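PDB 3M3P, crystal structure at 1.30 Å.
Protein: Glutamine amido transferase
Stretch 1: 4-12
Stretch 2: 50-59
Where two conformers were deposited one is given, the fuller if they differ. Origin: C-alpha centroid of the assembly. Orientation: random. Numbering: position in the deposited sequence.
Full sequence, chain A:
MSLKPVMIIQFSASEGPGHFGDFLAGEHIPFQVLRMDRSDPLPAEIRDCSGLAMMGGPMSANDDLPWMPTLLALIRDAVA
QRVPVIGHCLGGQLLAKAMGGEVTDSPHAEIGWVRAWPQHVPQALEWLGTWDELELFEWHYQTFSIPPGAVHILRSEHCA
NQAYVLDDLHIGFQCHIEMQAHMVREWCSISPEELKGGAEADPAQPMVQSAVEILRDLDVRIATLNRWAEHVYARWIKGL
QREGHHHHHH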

# COMPACT_ATOMS: atom_id res chain seq x y z
N LYS A 4 -18.54 -4.51 -9.95
CA LYS A 4 -18.49 -4.95 -8.56
C LYS A 4 -17.57 -4.00 -7.80
O LYS A 4 -16.64 -3.45 -8.38
CB LYS A 4 -18.01 -6.36 -8.41
CG LYS A 4 -18.97 -7.34 -9.05
CD LYS A 4 -18.66 -8.75 -8.75
CE LYS A 4 -19.59 -9.74 -9.46
NZ LYS A 4 -19.38 -11.19 -9.12
N PRO A 5 -17.87 -3.74 -6.52
CA PRO A 5 -17.04 -2.80 -5.81
C PRO A 5 -15.59 -3.31 -5.66
O PRO A 5 -15.34 -4.50 -5.55
CB PRO A 5 -17.69 -2.73 -4.43
CG PRO A 5 -18.28 -4.06 -4.26
CD PRO A 5 -18.90 -4.33 -5.65
N VAL A 6 -14.67 -2.37 -5.60
CA VAL A 6 -13.33 -2.65 -5.04
C VAL A 6 -13.50 -2.85 -3.54
O VAL A 6 -14.14 -2.04 -2.87
CB VAL A 6 -12.35 -1.53 -5.35
CG1 VAL A 6 -11.01 -1.71 -4.60
CG2 VAL A 6 -12.14 -1.44 -6.89
N MSE A 7 -12.97 -3.94 -3.00
CA MSE A 7 -12.98 -4.16 -1.57
C MSE A 7 -11.70 -3.58 -0.99
O MSE A 7 -10.63 -3.88 -1.46
CB MSE A 7 -13.05 -5.64 -1.32
CG MSE A 7 -12.70 -6.07 0.08
SE MSE A 7 -13.08 -7.96 0.61
CE MSE A 7 -12.13 -9.05 -0.80
N ILE A 8 -11.81 -2.75 0.02
CA ILE A 8 -10.68 -2.10 0.69
C ILE A 8 -10.65 -2.60 2.12
O ILE A 8 -11.61 -2.44 2.89
CB ILE A 8 -10.76 -0.54 0.69
CG1 ILE A 8 -10.90 0.01 -0.73
CG2 ILE A 8 -9.57 0.02 1.44
CD1 ILE A 8 -10.91 1.53 -0.82
N ILE A 9 -9.55 -3.24 2.48
CA ILE A 9 -9.33 -3.71 3.83
C ILE A 9 -8.55 -2.66 4.60
O ILE A 9 -7.45 -2.25 4.22
CB ILE A 9 -8.52 -5.06 3.83
CG1 ILE A 9 -9.13 -6.09 2.87
CG2 ILE A 9 -8.34 -5.59 5.29
CD1 ILE A 9 -10.59 -6.39 3.10
N GLN A 10 -9.20 -2.21 5.68
CA GLN A 10 -8.63 -1.22 6.57
C GLN A 10 -8.39 -1.88 7.93
O GLN A 10 -9.13 -2.77 8.36
CB GLN A 10 -9.64 -0.08 6.65
CG GLN A 10 -9.20 1.20 7.34
CD GLN A 10 -10.10 2.40 7.01
OE1 GLN A 10 -10.69 2.56 5.88
NE2 GLN A 10 -10.14 3.28 7.98
N PHE A 11 -7.32 -1.46 8.60
CA PHE A 11 -6.83 -2.12 9.82
C PHE A 11 -6.94 -1.24 11.05
O PHE A 11 -6.81 -1.73 12.17
CB PHE A 11 -5.42 -2.56 9.59
CG PHE A 11 -5.28 -3.52 8.46
CD1 PHE A 11 -5.55 -4.89 8.66
CD2 PHE A 11 -4.91 -3.09 7.21
CE1 PHE A 11 -5.41 -5.76 7.64
CE2 PHE A 11 -4.79 -4.01 6.15
CZ PHE A 11 -4.99 -5.33 6.41
N SER A 12 -7.27 0.04 10.85
CA SER A 12 -7.48 0.99 11.94
C SER A 12 -8.33 2.18 11.46
O SER A 12 -8.54 2.38 10.26
CB SER A 12 -6.19 1.55 12.49
OG SER A 12 -5.68 2.54 11.62
N SER A 50 -14.31 -6.42 -7.56
CA SER A 50 -13.63 -6.21 -8.82
C SER A 50 -12.08 -6.18 -8.62
O SER A 50 -11.31 -6.38 -9.58
CB SER A 50 -14.09 -4.93 -9.50
OG SER A 50 -13.90 -3.81 -8.65
N GLY A 51 -11.67 -5.86 -7.40
CA GLY A 51 -10.25 -5.73 -7.03
C GLY A 51 -10.17 -5.63 -5.50
O GLY A 51 -11.19 -5.38 -4.88
N LEU A 52 -9.01 -5.91 -4.93
CA LEU A 52 -8.79 -5.97 -3.50
C LEU A 52 -7.68 -5.00 -3.17
O LEU A 52 -6.58 -5.12 -3.71
CB LEU A 52 -8.43 -7.37 -3.09
CG LEU A 52 -8.03 -7.55 -1.64
CD1 LEU A 52 -9.30 -7.32 -0.77
CD2 LEU A 52 -7.55 -8.98 -1.37
N ALA A 53 -7.91 -4.03 -2.32
CA ALA A 53 -6.91 -3.06 -1.89
C ALA A 53 -6.74 -3.24 -0.39
O ALA A 53 -7.74 -3.52 0.34
CB ALA A 53 -7.34 -1.66 -2.20
N MSE A 54 -5.52 -3.10 0.13
CA MSE A 54 -5.27 -3.18 1.59
C MSE A 54 -4.42 -2.02 1.99
O MSE A 54 -3.45 -1.69 1.31
CB MSE A 54 -4.54 -4.49 1.91
CG MSE A 54 -5.37 -5.76 1.56
SE MSE A 54 -4.52 -7.41 2.02
CE MSE A 54 -3.28 -7.48 0.46
N MSE A 55 -4.79 -1.34 3.06
CA MSE A 55 -4.07 -0.22 3.62
C MSE A 55 -3.05 -0.67 4.64
O MSE A 55 -2.76 -1.87 4.77
CB MSE A 55 -5.07 0.80 4.19
CG MSE A 55 -6.29 1.07 3.29
SE MSE A 55 -5.90 1.51 1.38
CE MSE A 55 -4.63 2.99 1.65
N GLY A 56 -2.48 0.28 5.37
CA GLY A 56 -1.49 -0.04 6.42
C GLY A 56 -2.19 -0.29 7.74
O GLY A 56 -3.40 -0.10 7.91
N GLY A 57 -1.44 -0.72 8.74
CA GLY A 57 -2.03 -0.79 10.07
C GLY A 57 -1.01 -0.85 11.18
O GLY A 57 0.18 -1.14 10.90
N PRO A 58 -1.46 -0.68 12.41
CA PRO A 58 -0.61 -0.59 13.61
C PRO A 58 -0.30 -1.94 14.23
O PRO A 58 -0.52 -2.19 15.45
CB PRO A 58 -1.42 0.28 14.57
CG PRO A 58 -2.81 -0.11 14.25
CD PRO A 58 -2.87 -0.34 12.74
N MSE A 59 0.08 -2.87 13.38
CA MSE A 59 0.40 -4.23 13.80
C MSE A 59 1.40 -4.80 12.85
O MSE A 59 1.55 -4.33 11.73
CB MSE A 59 -0.81 -5.08 13.66
CG MSE A 59 -1.47 -4.83 12.35
SE MSE A 59 -2.91 -6.00 12.14
CE MSE A 59 -1.78 -7.57 11.63
O HOH W 1 -5.93 0.66 7.53

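The two stretches lie side by side as neighbouring parallel strands, residues 6–10 against a strand ending at Met 54, with axes 19° apart and 4.6 Å at closest approach. Together they bury 773 Å², and a ladder of backbone hydrogen bonds runs through most of the contact.

Pairing begins ahead of the strand. The carbonyl O of Lys 4 accepts a hydrogen bond from Ser 50 OG at 2.8 Å, and the next carbonyl, Pro 5 O, accepts one from Ser 50 N at 3.0 Å. The small serine, with chi1 in the p well, thus engages stretch 1 through both hydroxyl and backbone. The Lys 4 side chain starts toward stretch 2, but its extended chain leads away, and its NZ is satisfied elsewhere in the structure. Pro 5, lacking an amide hydrogen, contributes its carbonyl while its CA-to-CB bond points away.

Val 6 packs CG2 3.4 Å from Ser 50 OG, and its CA lies 3.5 Å from Gly 51 O in a CA-H...O contact. Met 7, a selenomethionine, uses both backbone polar groups: its N donates to Gly 51 O (3.0 Å) and its O accepts from Ala 53 N (2.9 Å). On the opposite face of the sheet from Val 6, Met 7 CE lies 3.3 Å from Leu 52 CD1.

Ile 8 returns to the face of Val 6. There the short side chain of Ala 53 is met by Ile 8 CG1, 4.2 Å from Ala 53 CB, while Ile 8 CG2 lies 3.9 Å from Met 55 CG. Ile 9 repeats the pattern of Met 7, with its N donating to Ala 53 O at 2.8 Å and its O accepting from Met 55 N at 3.0 Å, both nearly straight. Ile 9 CG1 lies 3.8 Å from Leu 52 CD1, and Ile 9 CB 3.9 Å from Met 54 CG. Apolar side chains suit these buried positions, having no polar atoms to satisfy.

The CA-to-CB bond of Gln 10 points away, and Gln 10 NE2 donates to Ser 12 O (2.9 Å) within its own stretch. Beyond the strand, Phe 11 turns its large ring toward stretch 2, its edge meeting two carbonyls: CE2 is 3.3 Å from Met 55 O and CD2 3.4 Å from Gly 56 O. A water bridges the backbones, accepting from Phe 11 N (2.8 Å) and donating to Gly 56 O (2.7 Å). Glycine suits position 57, since a CB there would clash with Phe 11 CB. Ser 12 closes the contact, its CB 3.8 Å from Pro 58 CD.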